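Side-chain contact in protoporphyrinogen oxidase (Exiguobacterium sibiricum, PDB 3LOV), which probably uses FAD and oxygen to oxidise coproporphyrinogen III to coproporphyrin III in the coproporphyrin-dependent route to heme b: residues A19-E24 with T70-A75. Residues are numbered along the deposited sequence; the frame is centred on the assembly and turned at random.
Sequences AAYYAE and TDLIEA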
loop_
_atom_site.group_PDB
_atom_site.type_symbol
_atom_site.label_atom_id
_atom_site.label_comp_id
_atom_site.label_asym_id
_atom_site.label_seq_id
_atom_site.Cartn_x
_atom_site.Cartn_y
_atom_site.Cartn_z
ATOM N N ALA A 19 -5.968 -0.642 -16.597
ATOM C CA ALA A 19 -7.077 -0.031 -17.290
ATOM C C ALA A 19 -6.998 -0.352 -18.816
ATOM O O ALA A 19 -8.005 -0.612 -19.435
ATOM C CB ALA A 19 -7.124 1.488 -17.045
ATOM N N ALA A 20 -5.813 -0.340 -19.407
ATOM C CA ALA A 20 -5.731 -0.502 -20.862
ATOM C C ALA A 20 -6.127 -1.938 -21.210
ATOM O O ALA A 20 -6.805 -2.158 -22.224
ATOM C CB ALA A 20 -4.352 -0.201 -21.369
ATOM N N TYR A 21 -5.683 -2.879 -20.360
ATOM C CA TYR A 21 -5.907 -4.313 -20.525
ATOM C C TYR A 21 -7.387 -4.554 -20.538
ATOM O O TYR A 21 -7.913 -5.224 -21.432
ATOM C CB TYR A 21 -5.263 -5.122 -19.376
ATOM C CG TYR A 21 -5.599 -6.609 -19.434
ATOM C CD1 TYR A 21 -4.887 -7.483 -20.252
ATOM C CD2 TYR A 21 -6.652 -7.133 -18.681
ATOM C CE1 TYR A 21 -5.233 -8.838 -20.323
ATOM C CE2 TYR A 21 -6.994 -8.451 -18.753
ATOM C CZ TYR A 21 -6.270 -9.307 -19.565
ATOM O OH TYR A 21 -6.620 -10.628 -19.640
ATOM N N TYR A 22 -8.068 -4.023 -19.531
ATOM C CA TYR A 22 -9.495 -4.239 -19.421
ATOM C C TYR A 22 -10.246 -3.473 -20.511
ATOM O O TYR A 22 -11.276 -3.944 -20.970
ATOM C CB TYR A 22 -10.032 -3.822 -18.051
ATOM C CG TYR A 22 -9.551 -4.665 -16.902
ATOM C CD1 TYR A 22 -9.780 -6.030 -16.880
ATOM C CD2 TYR A 22 -8.887 -4.088 -15.814
ATOM C CE1 TYR A 22 -9.344 -6.821 -15.820
ATOM C CE2 TYR A 22 -8.433 -4.870 -14.735
ATOM C CZ TYR A 22 -8.659 -6.242 -14.765
ATOM O OH TYR A 22 -8.229 -7.034 -13.731
ATOM N N ALA A 23 -9.760 -2.285 -20.891
ATOM C CA ALA A 23 -10.405 -1.497 -21.937
ATOM C C ALA A 23 -10.305 -2.222 -23.269
ATOM O O ALA A 23 -11.252 -2.163 -24.057
ATOM C CB ALA A 23 -9.811 -0.007 -22.066
ATOM N N GLU A 24 -9.175 -2.876 -23.546
ATOM C CA GLU A 24 -9.055 -3.595 -24.841
ATOM C C GLU A 24 -10.185 -4.625 -24.973
ATOM O O GLU A 24 -10.820 -4.713 -26.013
ATOM C CB GLU A 24 -7.671 -4.213 -25.068
ATOM C CG GLU A 24 -6.624 -3.169 -25.435
ATOM C CD GLU A 24 -5.342 -3.720 -26.021
ATOM O OE1 GLU A 24 -5.196 -4.965 -26.131
ATOM O OE2 GLU A 24 -4.464 -2.871 -26.391
ATOM N N THR A 70 -4.381 -11.887 -8.589
ATOM C CA THR A 70 -4.054 -13.290 -8.911
ATOM C C THR A 70 -4.681 -13.680 -10.240
ATOM O O THR A 70 -4.010 -14.210 -11.108
ATOM C CB THR A 70 -4.541 -14.235 -7.816
ATOM O OG1 THR A 70 -4.153 -13.727 -6.527
ATOM C CG2 THR A 70 -3.944 -15.671 -8.039
ATOM N N ASP A 71 -5.949 -13.328 -10.417
ATOM C CA ASP A 71 -6.668 -13.643 -11.641
ATOM C C ASP A 71 -6.068 -12.962 -12.887
ATOM O O ASP A 71 -5.905 -13.600 -13.954
ATOM C CB ASP A 71 -8.124 -13.243 -11.502
ATOM C CG ASP A 71 -8.878 -14.099 -10.524
ATOM O OD1 ASP A 71 -8.496 -15.264 -10.305
ATOM O OD2 ASP A 71 -9.878 -13.591 -9.986
ATOM N N LEU A 72 -5.717 -11.679 -12.748
ATOM C CA LEU A 72 -5.035 -10.941 -13.812
ATOM C C LEU A 72 -3.714 -11.615 -14.121
ATOM O O LEU A 72 -3.364 -11.803 -15.302
ATOM C CB LEU A 72 -4.828 -9.456 -13.427
ATOM C CG LEU A 72 -4.186 -8.543 -14.461
ATOM C CD1 LEU A 72 -5.099 -8.550 -15.712
ATOM C CD2 LEU A 72 -3.912 -7.042 -13.896
ATOM N N ILE A 73 -2.966 -11.973 -13.077
ATOM C CA ILE A 73 -1.651 -12.566 -13.265
ATOM C C ILE A 73 -1.798 -13.915 -14.013
ATOM O O ILE A 73 -0.979 -14.249 -14.889
ATOM C CB ILE A 73 -0.920 -12.760 -11.882
ATOM C CG1 ILE A 73 -0.333 -11.451 -11.359
ATOM C CG2 ILE A 73 0.162 -13.875 -11.932
ATOM C CD1 ILE A 73 0.089 -11.502 -9.880
ATOM N N GLU A 74 -2.841 -14.681 -13.680
ATOM C CA GLU A 74 -3.028 -15.957 -14.341
ATOM C C GLU A 74 -3.425 -15.737 -15.787
ATOM O O GLU A 74 -2.808 -16.332 -16.692
ATOM C CB GLU A 74 -4.038 -16.814 -13.621
ATOM C CG GLU A 74 -3.476 -17.408 -12.290
ATOM C CD GLU A 74 -3.028 -18.890 -12.393
ATOM O OE1 GLU A 74 -2.336 -19.235 -13.380
ATOM O OE2 GLU A 74 -3.389 -19.686 -11.477
ATOM N N ALA A 75 -4.406 -14.855 -16.000
ATOM C CA ALA A 75 -4.920 -14.585 -17.333
ATOM C C ALA A 75 -3.812 -14.198 -18.312
ATOM O O ALA A 75 -3.847 -14.637 -19.457
ATOM C CB ALA A 75 -6.022 -13.530 -17.290
#
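L72 reaches across to Y21 and Y22 on helix 14-26, the first helix of the Rossmann-type FAD-binding fold, which follows strand 6-10 and the glycine-rich turn. Helix 68-75 stands well off, the axes of the two short segments running at 66° to each other, and the separation is bridged mainly by the two tyrosines and the leucine. The CB of Y21 points toward the second helix, and CG is anti to the backbone N (chi1 174°), while Y22 takes a different staggered position, CG anti to the carbonyl carbon (chi1 -67°). These torsions bring the Y21 ring and the hydroxyl end of Y22 to a single methyl group, L72 CD1. Over Y21 it makes a CH-pi contact, 3.9 Å from the ring centroid and displaced toward the CD2–CE2 rim. Y22 meets the same methyl obliquely, with OH 4.0 Å from L72 CD1. The rings also pack on each other, Y21 CD2 sitting over a face of Y22 while Y22 CE1 lies at the edge of Y21. R25 makes a cation-pi contact with Y21, and V451 and K455 of helix 447-463 touch Y22. One turn beyond L72, the A75 CB methyl rests 3.8 Å from Y21 OH.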